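Uncharacterized protein (Parabacteroides merdae, PDB 4R7F) is of unknown function but is built from three immunoglobulin-like beta-sandwich domains, the first matching the N-terminal domain of type 9 secretion system plug proteins. Local coordinates at residues Val138-Ile144 with Arg389-Thr394; Thr179-Ile183 with Tyr377-Met383; Gly305-Leu309 with Lys321-Gly325; His294-Ala298 with Asn345-Leu349. All coordinates share one frame. Where two conformers were deposited one is given. Residues are numbered along the deposited sequence.

Interaction 1 of 4, residues Val138-Ile144 with Arg389-Thr394; sequences VEPVVNI and RLIGVT
A turning connection meets a strand: Val138-Ile144 leaves one strand at Val138, turns at Pro140 and enters the next at Asn143, while Arg389-Thr394 stays in strand. Val138 lies nearest Leu390 (CA-CA 5.1 Å), Pro140 nearest Gly392 (4.9 Å) and Ile144 nearest Thr394 (6.6 Å). Glu139 N donates to Leu390 O at 3.0 Å. Pro140 centres an inverse gamma turn (phi/psi -80/83), which lets Ile391 O accept both Val142 N (3.3 Å) and, weakly, Val141 N (3.0 Å). Ile391 and Gly392 form a classic beta bulge opposite Val378. The turn probably serves as an interdomain linker, passing from strand 129-138 of one beta-sandwich to strand 143-149 of the next. Water 1 joins Val142 O (2.9 Å) to Val393 N (3.1 Å). Glu139 (chi1 p) forms a two-pronged salt bridge, Arg389 NE to OE2 and Arg389 NH2 to OE1, both 2.8 Å; Ser113 also bonds OE2. Val138 CG1 meets Val393 CG1 at 3.6 Å, Val141 CG2 meets Ile391 CB at 3.6 Å, and Ile144 CG2 meets Thr394 CG2 at 3.6 Å.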
loop_
_atom_site.group_PDB
_atom_site.type_symbol
_atom_site.label_atom_id
_atom_site.label_comp_id
_atom_site.label_asym_id
_atom_site.label_seq_id
_atom_site.Cartn_x
_atom_site.Cartn_y
_atom_site.Cartn_z
ATOM N N VAL A 138 19.973 8.049 0.428
ATOM C CA VAL A 138 19.633 8.542 -0.919
ATOM C C VAL A 138 19.628 10.089 -0.990
ATOM O O VAL A 138 19.224 10.753 -0.042
ATOM C CB VAL A 138 18.306 7.919 -1.445
ATOM C CG1 VAL A 138 17.111 8.154 -0.526
ATOM C CG2 VAL A 138 17.985 8.407 -2.843
ATOM N N GLU A 139 20.174 10.625 -2.081
ATOM C CA GLU A 139 19.983 12.026 -2.501
ATOM C C GLU A 139 19.050 11.982 -3.684
ATOM O O GLU A 139 19.460 11.732 -4.802
ATOM C CB GLU A 139 21.310 12.727 -2.850
ATOM C CG GLU A 139 22.235 11.942 -3.773
ATOM C CD GLU A 139 23.577 12.611 -4.030
ATOM O OE1 GLU A 139 23.569 13.803 -4.382
ATOM O OE2 GLU A 139 24.626 11.925 -3.916
ATOM N N PRO A 140 17.764 12.167 -3.432
ATOM C CA PRO A 140 16.771 11.812 -4.430
ATOM C C PRO A 140 16.613 12.852 -5.533
ATOM O O PRO A 140 15.675 13.620 -5.546
ATOM C CB PRO A 140 15.486 11.695 -3.599
ATOM C CG PRO A 140 15.696 12.694 -2.500
ATOM C CD PRO A 140 17.156 12.565 -2.145
ATOM N N VAL A 141 17.485 12.788 -6.512
ATOM C CA VAL A 141 17.471 13.725 -7.619
ATOM C C VAL A 141 16.802 13.191 -8.892
ATOM O O VAL A 141 16.678 13.916 -9.862
ATOM C CB VAL A 141 18.901 14.223 -7.921
ATOM C CG1 VAL A 141 19.406 15.050 -6.747
ATOM C CG2 VAL A 141 19.845 13.055 -8.248
ATOM N N VAL A 142 16.399 11.922 -8.894
ATOM C CA VAL A 142 15.587 11.417 -9.961
ATOM C C VAL A 142 14.350 10.727 -9.349
ATOM O O VAL A 142 14.353 10.328 -8.188
ATOM C CB VAL A 142 16.372 10.441 -10.856
ATOM C CG1 VAL A 142 17.640 11.083 -11.382
ATOM C CG2 VAL A 142 16.697 9.156 -10.107
ATOM N N ASN A 143 13.302 10.605 -10.146
ATOM C CA ASN A 143 12.026 10.018 -9.750
ATOM C C ASN A 143 11.935 8.693 -10.509
ATOM O O ASN A 143 12.394 8.603 -11.656
ATOM C CB ASN A 143 10.886 11.045 -10.056
ATOM C CG ASN A 143 9.541 10.413 -10.365
ATOM O OD1 ASN A 143 9.280 10.050 -11.509
ATOM N ND2 ASN A 143 8.658 10.331 -9.369
ATOM N N ILE A 144 11.386 7.658 -9.885
ATOM C CA ILE A 144 11.262 6.368 -10.531
ATOM C C ILE A 144 9.800 5.999 -10.617
ATOM O O ILE A 144 9.133 5.898 -9.584
ATOM C CB ILE A 144 12.014 5.289 -9.736
ATOM C CG1 ILE A 144 13.505 5.626 -9.589
ATOM C CG2 ILE A 144 11.855 3.937 -10.414
ATOM C CD1 ILE A 144 14.260 4.684 -8.642
ATOM N N ARG A 389 27.126 7.161 -5.941
ATOM C CA ARG A 389 26.013 7.887 -5.327
ATOM C C ARG A 389 24.725 7.157 -5.555
ATOM O O ARG A 389 24.534 6.525 -6.603
ATOM C CB ARG A 389 25.895 9.284 -5.918
ATOM C CG ARG A 389 27.071 10.175 -5.559
ATOM C CD ARG A 389 27.183 11.351 -6.507
ATOM N NE ARG A 389 26.079 12.294 -6.319
ATOM C CZ ARG A 389 25.845 13.324 -7.129
ATOM N NH1 ARG A 389 26.594 13.505 -8.199
ATOM N NH2 ARG A 389 24.848 14.164 -6.900
ATOM N N LEU A 390 23.845 7.258 -4.572
ATOM C CA LEU A 390 22.539 6.705 -4.670
ATOM C C LEU A 390 21.595 7.875 -4.953
ATOM O O LEU A 390 21.301 8.659 -4.059
ATOM C CB LEU A 390 22.207 5.988 -3.360
ATOM C CG LEU A 390 20.804 5.416 -3.205
ATOM C CD1 LEU A 390 20.527 4.481 -4.355
ATOM C CD2 LEU A 390 20.579 4.695 -1.880
ATOM N N ILE A 391 21.141 7.984 -6.196
ATOM C CA ILE A 391 20.411 9.146 -6.669
ATOM C C ILE A 391 18.904 8.929 -6.769
ATOM O O ILE A 391 18.131 9.854 -6.999
ATOM C CB ILE A 391 20.970 9.658 -8.020
ATOM C CG1 ILE A 391 20.858 8.641 -9.150
ATOM C CG2 ILE A 391 22.403 10.141 -7.858
ATOM C CD1 ILE A 391 20.990 9.265 -10.528
ATOM N N GLY A 392 18.482 7.695 -6.580
ATOM C CA GLY A 392 17.078 7.383 -6.532
ATOM C C GLY A 392 16.816 6.012 -5.963
ATOM O O GLY A 392 17.612 5.065 -6.151
ATOM N N VAL A 393 15.681 5.888 -5.286
ATOM C CA VAL A 393 15.277 4.625 -4.745
ATOM C C VAL A 393 13.786 4.644 -4.603
ATOM O O VAL A 393 13.214 5.674 -4.323
ATOM C CB VAL A 393 16.000 4.352 -3.409
ATOM C CG1 VAL A 393 15.658 5.406 -2.384
ATOM C CG2 VAL A 393 15.632 2.980 -2.877
ATOM N N THR A 394 13.137 3.513 -4.837
ATOM C CA THR A 394 11.698 3.408 -4.654
ATOM C C THR A 394 11.332 1.956 -4.350
ATOM O O THR A 394 12.056 1.049 -4.717
ATOM C CB THR A 394 10.920 3.894 -5.885
ATOM O OG1 THR A 394 9.556 4.059 -5.528
ATOM C CG2 THR A 394 10.959 2.895 -7.039
HETATM O O HOH W 1 13.995 8.358 -6.090
#

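Interaction 2 of 4, residues Thr179-Ile183 with Tyr377-Met383; sequences TDLKI and YVYYRPM
Side chains alternate across an antiparallel ladder between strands 181-183 and 377-380, whose axes approach to 4.6 Å at 155°. Leu181-Tyr380 and Ile183-Val378 are non-hydrogen-bonded pairs on one face; Lys182-Tyr379, the hydrogen-bonded pair between them, occupies the other. Lys182 N to Tyr379 O and Tyr379 N to Lys182 O both measure 2.9 Å, and Arg381 N to Asp180 O, at 2.7 Å, carries the pairing back into the end of the short helix. Leu181 (m, t) sets CD2 4.1 Å from Tyr380 CD1, Tyr380 being t at chi1. Ile183, m with chi2 near -97°, brings CD1 to 4.0 Å from Val378 CG2. On the other face, Lys182 and Tyr379 are both m at chi1, their CB atoms 4.2 Å apart; Lys182 NZ forms a salt bridge with Asp388, and Tyr379 OH a hydrogen bond with Asn115. Water 3 bridges Asp180 OD2 (3.2 Å) and Met383 N (3.1 Å). As in a beta-sandwich, Leu181, Ile183 and Val378 pack on Ile167 of strand 160-168, while strand 389-397 flanks strand 373-380 on its other edge.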
loop_
_atom_site.group_PDB
_atom_site.type_symbol
_atom_site.label_atom_id
_atom_site.label_comp_id
_atom_site.label_asym_id
_atom_site.label_seq_id
_atom_site.Cartn_x
_atom_site.Cartn_y
_atom_site.Cartn_z
ATOM N N THR A 179 26.159 3.377 -19.089
ATOM C CA THR A 179 27.479 3.180 -18.494
ATOM C C THR A 179 27.517 3.692 -17.065
ATOM O O THR A 179 28.120 3.079 -16.229
ATOM C CB THR A 179 28.566 4.038 -19.208
ATOM O OG1 THR A 179 28.246 4.214 -20.582
ATOM C CG2 THR A 179 29.894 3.388 -19.104
ATOM N N ASP A 180 26.937 4.869 -16.800
ATOM C CA ASP A 180 27.132 5.563 -15.505
ATOM C C ASP A 180 26.121 5.213 -14.409
ATOM O O ASP A 180 26.293 5.656 -13.274
ATOM C CB ASP A 180 27.066 7.072 -15.692
ATOM C CG ASP A 180 28.097 7.602 -16.663
ATOM O OD1 ASP A 180 29.066 6.888 -17.037
ATOM O OD2 ASP A 180 27.898 8.761 -17.053
ATOM N N LEU A 181 25.058 4.479 -14.739
ATOM C CA LEU A 181 24.083 4.028 -13.718
ATOM C C LEU A 181 24.351 2.576 -13.360
ATOM O O LEU A 181 24.713 1.789 -14.225
ATOM C CB LEU A 181 22.651 4.132 -14.255
ATOM C CG LEU A 181 22.158 5.550 -14.570
ATOM C CD1 LEU A 181 20.681 5.475 -14.901
ATOM C CD2 LEU A 181 22.416 6.509 -13.410
ATOM N N LYS A 182 24.200 2.227 -12.085
ATOM C CA LYS A 182 24.167 0.835 -11.672
ATOM C C LYS A 182 22.848 0.673 -10.916
ATOM O O LYS A 182 22.597 1.404 -9.955
ATOM C CB LYS A 182 25.351 0.518 -10.753
ATOM C CG LYS A 182 26.695 0.864 -11.359
ATOM C CD LYS A 182 27.813 0.391 -10.456
ATOM C CE LYS A 182 29.178 0.780 -11.000
ATOM N NZ LYS A 182 29.875 1.714 -10.093
ATOM N N ILE A 183 22.048 -0.315 -11.300
ATOM C CA ILE A 183 20.710 -0.521 -10.744
ATOM C C ILE A 183 20.649 -1.854 -10.001
ATOM O O ILE A 183 21.054 -2.877 -10.528
ATOM C CB ILE A 183 19.661 -0.611 -11.873
ATOM C CG1 ILE A 183 19.912 0.465 -12.958
ATOM C CG2 ILE A 183 18.242 -0.587 -11.293
ATOM C CD1 ILE A 183 19.099 1.709 -12.846
ATOM N N TYR A 377 16.973 0.481 -6.630
ATOM C CA TYR A 377 18.029 1.376 -6.191
ATOM C C TYR A 377 18.808 1.786 -7.423
ATOM O O TYR A 377 19.293 0.925 -8.162
ATOM C CB TYR A 377 19.010 0.637 -5.264
ATOM C CG TYR A 377 18.495 0.306 -3.875
ATOM C CD1 TYR A 377 17.562 -0.691 -3.667
ATOM C CD2 TYR A 377 18.953 0.987 -2.787
ATOM C CE1 TYR A 377 17.095 -0.991 -2.385
ATOM C CE2 TYR A 377 18.520 0.696 -1.519
ATOM C CZ TYR A 377 17.592 -0.298 -1.320
ATOM O OH TYR A 377 17.177 -0.560 -0.039
ATOM N N VAL A 378 18.965 3.090 -7.600
ATOM C CA VAL A 378 19.632 3.653 -8.730
ATOM C C VAL A 378 20.884 4.382 -8.241
ATOM O O VAL A 378 20.773 5.392 -7.598
ATOM C CB VAL A 378 18.707 4.650 -9.448
ATOM C CG1 VAL A 378 19.448 5.308 -10.606
ATOM C CG2 VAL A 378 17.442 3.958 -9.941
ATOM N N TYR A 379 22.053 3.854 -8.584
ATOM C CA TYR A 379 23.339 4.386 -8.209
ATOM C C TYR A 379 23.991 5.054 -9.417
ATOM O O TYR A 379 23.782 4.638 -10.560
ATOM C CB TYR A 379 24.252 3.257 -7.736
ATOM C CG TYR A 379 23.766 2.570 -6.514
ATOM C CD1 TYR A 379 24.105 3.025 -5.259
ATOM C CD2 TYR A 379 22.923 1.495 -6.601
ATOM C CE1 TYR A 379 23.658 2.380 -4.118
ATOM C CE2 TYR A 379 22.442 0.873 -5.475
ATOM C CZ TYR A 379 22.821 1.298 -4.237
ATOM O OH TYR A 379 22.306 0.666 -3.111
ATOM N N TYR A 380 24.789 6.090 -9.168
ATOM C CA TYR A 380 25.273 6.932 -10.263
ATOM C C TYR A 380 26.743 7.094 -10.102
ATOM O O TYR A 380 27.197 7.511 -9.023
ATOM C CB TYR A 380 24.631 8.317 -10.210
ATOM C CG TYR A 380 25.241 9.392 -11.112
ATOM C CD1 TYR A 380 25.284 9.222 -12.492
ATOM C CD2 TYR A 380 25.639 10.629 -10.607
ATOM C CE1 TYR A 380 25.762 10.225 -13.340
ATOM C CE2 TYR A 380 26.136 11.646 -11.447
ATOM C CZ TYR A 380 26.202 11.427 -12.816
ATOM O OH TYR A 380 26.683 12.374 -13.696
ATOM N N ARG A 381 27.482 6.767 -11.169
ATOM C CA ARG A 381 28.927 6.970 -11.182
ATOM C C ARG A 381 29.533 7.325 -12.523
ATOM O O ARG A 381 29.917 6.451 -13.308
ATOM C CB ARG A 381 29.627 5.771 -10.630
ATOM C CG ARG A 381 31.066 6.096 -10.339
ATOM C CD ARG A 381 31.612 5.121 -9.371
ATOM N NE ARG A 381 33.043 5.223 -9.337
ATOM C CZ ARG A 381 33.811 4.364 -8.686
ATOM N NH1 ARG A 381 33.271 3.365 -7.986
ATOM N NH2 ARG A 381 35.118 4.525 -8.720
ATOM N N PRO A 382 29.652 8.624 -12.781
ATOM C CA PRO A 382 30.246 9.080 -14.049
ATOM C C PRO A 382 31.763 8.887 -14.034
ATOM O O PRO A 382 32.321 8.698 -12.958
ATOM C CB PRO A 382 29.896 10.572 -14.067
ATOM C CG PRO A 382 29.910 10.969 -12.616
ATOM C CD PRO A 382 29.446 9.732 -11.832
HETATM N N MSE A 383 32.404 8.909 -15.205
HETATM C CA MSE A 383 33.858 8.686 -15.272
HETATM C C MSE A 383 34.556 9.671 -14.356
HETATM O O MSE A 383 34.163 10.823 -14.197
HETATM C CB MSE A 383 34.404 8.670 -16.712
HETATM C CG MSE A 383 34.613 7.233 -17.234
HETATM SE SE MSE A 383 36.049 6.280 -16.254
HETATM C CE MSE A 383 37.527 7.579 -16.430
HETATM O O HOH W 2 28.995 3.429 -13.165
HETATM O O HOH W 3 30.754 9.941 -17.676
#

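Interaction 3 of 4, residues Gly305-Leu309 with Lys321-Gly325; sequences GSVYL and KSKMG
Tyr308 lays one ring face over the aliphatic chain of Lys323: Lys323 CG sits 4.2 Å from the ring centroid, 23° off the normal, in a CH-pi contact. The tyrosine is m at chi1 with chi2 near 81°, and the lysine is t at all four chi angles, stretched back along the strand until its CE reaches Ser306 OG at 3.4 Å. Beneath this overlap the backbones form a single bridge, with Tyr308 CA and Lys323 CA 4.2 Å apart. Its two hydrogen bonds flank Tyr308: Met324 N donates to Val307 O (2.8 Å), and Leu309 N to Ser322 O (2.9 Å). Water 4 prolongs the pairing, accepting from Val307 N (2.8 Å) and donating to Met324 O (2.6 Å). Ser322, at phi/psi -102/-11, lies in the connection between strands 305-310 and 325-327, and its OG bonds Val317 O and Asp319 N within that loop. Met324, a selenomethionine, turns inward, its CG 4.3 Å from Leu309 CB, and packs on Tyr348 of strand 342-352. Polar backbone groups thus hold the returning loop at the strand edge, while the side chains divide by chemistry: Met324 and Leu309 are buried, whereas Lys323 is exposed.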
loop_
_atom_site.group_PDB
_atom_site.type_symbol
_atom_site.label_atom_id
_atom_site.label_comp_id
_atom_site.label_asym_id
_atom_site.label_seq_id
_atom_site.Cartn_x
_atom_site.Cartn_y
_atom_site.Cartn_z
ATOM N N GLY A 305 19.798 -30.099 -3.502
ATOM C CA GLY A 305 19.781 -28.788 -2.906
ATOM C C GLY A 305 19.556 -28.835 -1.433
ATOM O O GLY A 305 19.467 -29.931 -0.836
ATOM N N SER A 306 19.419 -27.634 -0.852
ATOM C CA SER A 306 19.185 -27.484 0.583
ATOM C C SER A 306 18.045 -26.530 0.863
ATOM O O SER A 306 17.733 -25.669 0.042
ATOM C CB SER A 306 20.473 -27.033 1.261
ATOM O OG SER A 306 21.498 -28.006 1.055
ATOM N N VAL A 307 17.397 -26.714 2.013
ATOM C CA VAL A 307 16.271 -25.890 2.415
ATOM C C VAL A 307 16.730 -24.957 3.506
ATOM O O VAL A 307 17.474 -25.377 4.434
ATOM C CB VAL A 307 15.076 -26.728 2.897
ATOM C CG1 VAL A 307 13.912 -25.853 3.352
ATOM C CG2 VAL A 307 14.619 -27.621 1.761
ATOM N N TYR A 308 16.325 -23.691 3.362
ATOM C CA TYR A 308 16.657 -22.618 4.281
ATOM C C TYR A 308 15.403 -21.901 4.794
ATOM O O TYR A 308 14.484 -21.566 4.043
ATOM C CB TYR A 308 17.523 -21.586 3.594
ATOM C CG TYR A 308 18.887 -22.057 3.211
ATOM C CD1 TYR A 308 19.086 -22.807 2.044
ATOM C CD2 TYR A 308 19.994 -21.767 4.003
ATOM C CE1 TYR A 308 20.334 -23.232 1.679
ATOM C CE2 TYR A 308 21.251 -22.186 3.625
ATOM C CZ TYR A 308 21.402 -22.934 2.485
ATOM O OH TYR A 308 22.639 -23.381 2.173
ATOM N N LEU A 309 15.402 -21.637 6.087
ATOM C CA LEU A 309 14.356 -20.845 6.713
ATOM C C LEU A 309 14.681 -19.393 6.406
ATOM O O LEU A 309 15.819 -18.962 6.459
ATOM C CB LEU A 309 14.355 -21.153 8.201
ATOM C CG LEU A 309 13.275 -20.669 9.147
ATOM C CD1 LEU A 309 11.872 -20.779 8.578
ATOM C CD2 LEU A 309 13.429 -21.503 10.419
ATOM N N LYS A 321 23.487 -20.872 9.474
ATOM C CA LYS A 321 22.581 -20.558 10.540
ATOM C C LYS A 321 21.160 -20.803 10.141
ATOM O O LYS A 321 20.390 -21.172 10.992
ATOM C CB LYS A 321 22.676 -19.101 10.971
ATOM C CG LYS A 321 24.048 -18.615 11.404
ATOM C CD LYS A 321 23.826 -17.234 12.050
ATOM C CE LYS A 321 24.801 -16.159 11.592
ATOM N NZ LYS A 321 24.647 -15.750 10.168
ATOM N N SER A 322 20.794 -20.535 8.876
ATOM C CA SER A 322 19.379 -20.573 8.493
ATOM C C SER A 322 19.041 -21.864 7.744
ATOM O O SER A 322 17.884 -22.182 7.522
ATOM C CB SER A 322 19.046 -19.359 7.656
ATOM O OG SER A 322 19.825 -19.352 6.456
ATOM N N LYS A 323 20.070 -22.608 7.363
ATOM C CA LYS A 323 19.882 -23.898 6.695
ATOM C C LYS A 323 19.180 -24.883 7.626
ATOM O O LYS A 323 19.384 -24.865 8.815
ATOM C CB LYS A 323 21.233 -24.454 6.294
ATOM C CG LYS A 323 21.186 -25.703 5.423
ATOM C CD LYS A 323 22.585 -25.951 4.881
ATOM C CE LYS A 323 22.632 -27.255 4.127
ATOM N NZ LYS A 323 24.014 -27.697 3.879
HETATM N N MSE A 324 18.337 -25.719 7.063
HETATM C CA MSE A 324 17.599 -26.704 7.827
HETATM C C MSE A 324 18.099 -28.114 7.597
HETATM O O MSE A 324 18.301 -28.574 6.456
HETATM C CB MSE A 324 16.166 -26.532 7.368
HETATM C CG MSE A 324 15.582 -25.303 8.132
HETATM SE SE MSE A 324 13.728 -25.472 7.791
HETATM C CE MSE A 324 13.253 -26.314 9.469
ATOM N N GLY A 325 18.278 -28.823 8.695
ATOM C CA GLY A 325 18.648 -30.223 8.644
ATOM C C GLY A 325 17.424 -31.043 8.367
ATOM O O GLY A 325 16.317 -30.585 8.583
HETATM O O HOH W 4 18.498 -28.525 3.835
#

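Interaction 4 of 4, residues His294-Ala298 with Asn345-Leu349; sequences HFTLA and NYQYL
Face-to-face packing of two sheets, the hallmark of a beta-sandwich, joins these strands: 294-298 and 345-349 run 9.9 Å apart at closest approach, their directions differing by 42°, with no hydrogen bond between them. Phe295 comes first, pointing toward the opposite strand with chi1 m and chi2 near 79°. Its edge meets the face of Tyr346 (chi1 p) in a T-shaped stack, with centroids 5.0 Å apart, planes at 80° and Phe295 CE2 3.7 Å from Tyr346 CD2. Tyr348 OH also approaches Phe295 CB, at 3.8 Å. Thr296 directs its side chain away, as strand alternation requires, but its carbonyl oxygen lies 3.8 Å from Tyr348 OH. Both tyrosine hydroxyls hydrogen-bond to Asp256, so the polar ends of two rings in this buried layer are satisfied by one carboxylate. Leu309 of strand 305-310 packs against Phe295, Tyr346 and Tyr348. Leu297 (t, p) completes the layer, placing CD2 over the face of the Tyr348 ring (chi1 m), 4.2 Å from its centroid and 18° off the normal.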
loop_
_atom_site.group_PDB
_atom_site.type_symbol
_atom_site.label_atom_id
_atom_site.label_comp_id
_atom_site.label_asym_id
_atom_site.label_seq_id
_atom_site.Cartn_x
_atom_site.Cartn_y
_atom_site.Cartn_z
ATOM N N HIS A 294 10.304 -24.135 17.574
ATOM C CA HIS A 294 10.539 -25.336 16.814
ATOM C C HIS A 294 9.739 -25.324 15.538
ATOM O O HIS A 294 8.498 -25.308 15.576
ATOM C CB HIS A 294 10.146 -26.594 17.591
ATOM C CG HIS A 294 10.888 -26.768 18.867
ATOM N ND1 HIS A 294 11.999 -27.575 18.981
ATOM C CD2 HIS A 294 10.687 -26.230 20.090
ATOM C CE1 HIS A 294 12.454 -27.518 20.216
ATOM N NE2 HIS A 294 11.688 -26.695 20.902
ATOM N N PHE A 295 10.464 -25.376 14.420
ATOM C CA PHE A 295 9.853 -25.381 13.085
ATOM C C PHE A 295 9.914 -26.776 12.527
ATOM O O PHE A 295 10.936 -27.446 12.681
ATOM C CB PHE A 295 10.624 -24.486 12.121
ATOM C CG PHE A 295 10.575 -23.022 12.458
ATOM C CD1 PHE A 295 11.379 -22.501 13.447
ATOM C CD2 PHE A 295 9.779 -22.169 11.736
ATOM C CE1 PHE A 295 11.363 -21.158 13.716
ATOM C CE2 PHE A 295 9.748 -20.824 12.017
ATOM C CZ PHE A 295 10.545 -20.317 13.003
ATOM N N THR A 296 8.854 -27.169 11.830
ATOM C CA THR A 296 8.749 -28.481 11.235
ATOM C C THR A 296 8.169 -28.364 9.852
ATOM O O THR A 296 7.087 -27.794 9.706
ATOM C CB THR A 296 7.827 -29.392 12.081
ATOM O OG1 THR A 296 8.400 -29.563 13.381
ATOM C CG2 THR A 296 7.719 -30.731 11.462
ATOM N N LEU A 297 8.879 -28.885 8.841
ATOM C CA LEU A 297 8.352 -28.980 7.477
ATOM C C LEU A 297 8.291 -30.434 7.051
ATOM O O LEU A 297 9.313 -31.044 6.817
ATOM C CB LEU A 297 9.195 -28.163 6.493
ATOM C CG LEU A 297 8.859 -28.320 4.994
ATOM C CD1 LEU A 297 7.450 -27.827 4.690
ATOM C CD2 LEU A 297 9.870 -27.604 4.123
ATOM N N ALA A 298 7.079 -30.986 6.959
ATOM C CA ALA A 298 6.882 -32.411 6.647
ATOM C C ALA A 298 6.805 -32.648 5.147
ATOM O O ALA A 298 5.836 -32.325 4.533
ATOM C CB ALA A 298 5.624 -32.951 7.310
ATOM N N ASN A 345 6.787 -13.389 10.204
ATOM C CA ASN A 345 6.666 -13.973 8.867
ATOM C C ASN A 345 7.868 -14.908 8.617
ATOM O O ASN A 345 8.994 -14.627 9.035
ATOM C CB ASN A 345 6.731 -12.911 7.759
ATOM C CG ASN A 345 5.487 -12.024 7.637
ATOM O OD1 ASN A 345 5.294 -11.413 6.598
ATOM N ND2 ASN A 345 4.679 -11.913 8.669
ATOM N N TYR A 346 7.657 -15.959 7.844
ATOM C CA TYR A 346 8.730 -16.850 7.480
ATOM C C TYR A 346 8.349 -17.690 6.278
ATOM O O TYR A 346 7.184 -17.815 5.955
ATOM C CB TYR A 346 9.140 -17.757 8.668
ATOM C CG TYR A 346 8.136 -18.835 9.059
ATOM C CD1 TYR A 346 7.031 -18.558 9.857
ATOM C CD2 TYR A 346 8.316 -20.146 8.652
ATOM C CE1 TYR A 346 6.138 -19.584 10.224
ATOM C CE2 TYR A 346 7.431 -21.154 9.003
ATOM C CZ TYR A 346 6.338 -20.879 9.774
ATOM O OH TYR A 346 5.495 -21.932 10.108
ATOM N N GLN A 347 9.355 -18.266 5.626
ATOM C CA GLN A 347 9.132 -19.208 4.556
ATOM C C GLN A 347 10.365 -20.061 4.386
ATOM O O GLN A 347 11.413 -19.861 5.036
ATOM C CB GLN A 347 8.827 -18.479 3.261
ATOM C CG GLN A 347 10.023 -17.767 2.710
ATOM C CD GLN A 347 9.749 -16.997 1.426
ATOM O OE1 GLN A 347 8.689 -17.104 0.805
ATOM N NE2 GLN A 347 10.730 -16.206 1.018
ATOM N N TYR A 348 10.238 -20.996 3.469
ATOM C CA TYR A 348 11.222 -22.000 3.239
ATOM C C TYR A 348 11.693 -21.907 1.795
ATOM O O TYR A 348 10.913 -22.082 0.869
ATOM C CB TYR A 348 10.599 -23.372 3.486
ATOM C CG TYR A 348 10.175 -23.652 4.920
ATOM C CD1 TYR A 348 11.111 -23.885 5.945
ATOM C CD2 TYR A 348 8.838 -23.756 5.239
ATOM C CE1 TYR A 348 10.693 -24.178 7.233
ATOM C CE2 TYR A 348 8.425 -24.033 6.517
ATOM C CZ TYR A 348 9.333 -24.235 7.512
ATOM O OH TYR A 348 8.838 -24.534 8.766
ATOM N N LEU A 349 12.977 -21.645 1.613
ATOM C CA LEU A 349 13.541 -21.532 0.291
ATOM C C LEU A 349 14.438 -22.725 0.032
ATOM O O LEU A 349 15.123 -23.182 0.914
ATOM C CB LEU A 349 14.373 -20.261 0.177
ATOM C CG LEU A 349 13.674 -18.912 0.261
ATOM C CD1 LEU A 349 14.725 -17.818 0.058
ATOM C CD2 LEU A 349 12.591 -18.798 -0.796
#

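Overall arrangement
The four contacts form two well-separated pairs. Interactions 1 and 2, with centres 11 Å apart, share one antiparallel sheet: interaction 2 pairs strand 181-187 with one edge of central strand 373-380, and interaction 1 packs 138-144 on strand 389-397, bordering the other edge; Arg389 and Gly392 pair with Tyr380 and Val378. Interactions 3 and 4, 10 Å apart between centres, meet through strands 305-310 and 342-352 in another sandwich; centres of the two groups are 35 to 38 Å apart. Along the chain, 3 is nested within 4, 4 within 2 and 2 within 1. This order is consistent with a distal sandwich inserted between strands of the middle one, whose last strands return beside the 138-144 turn.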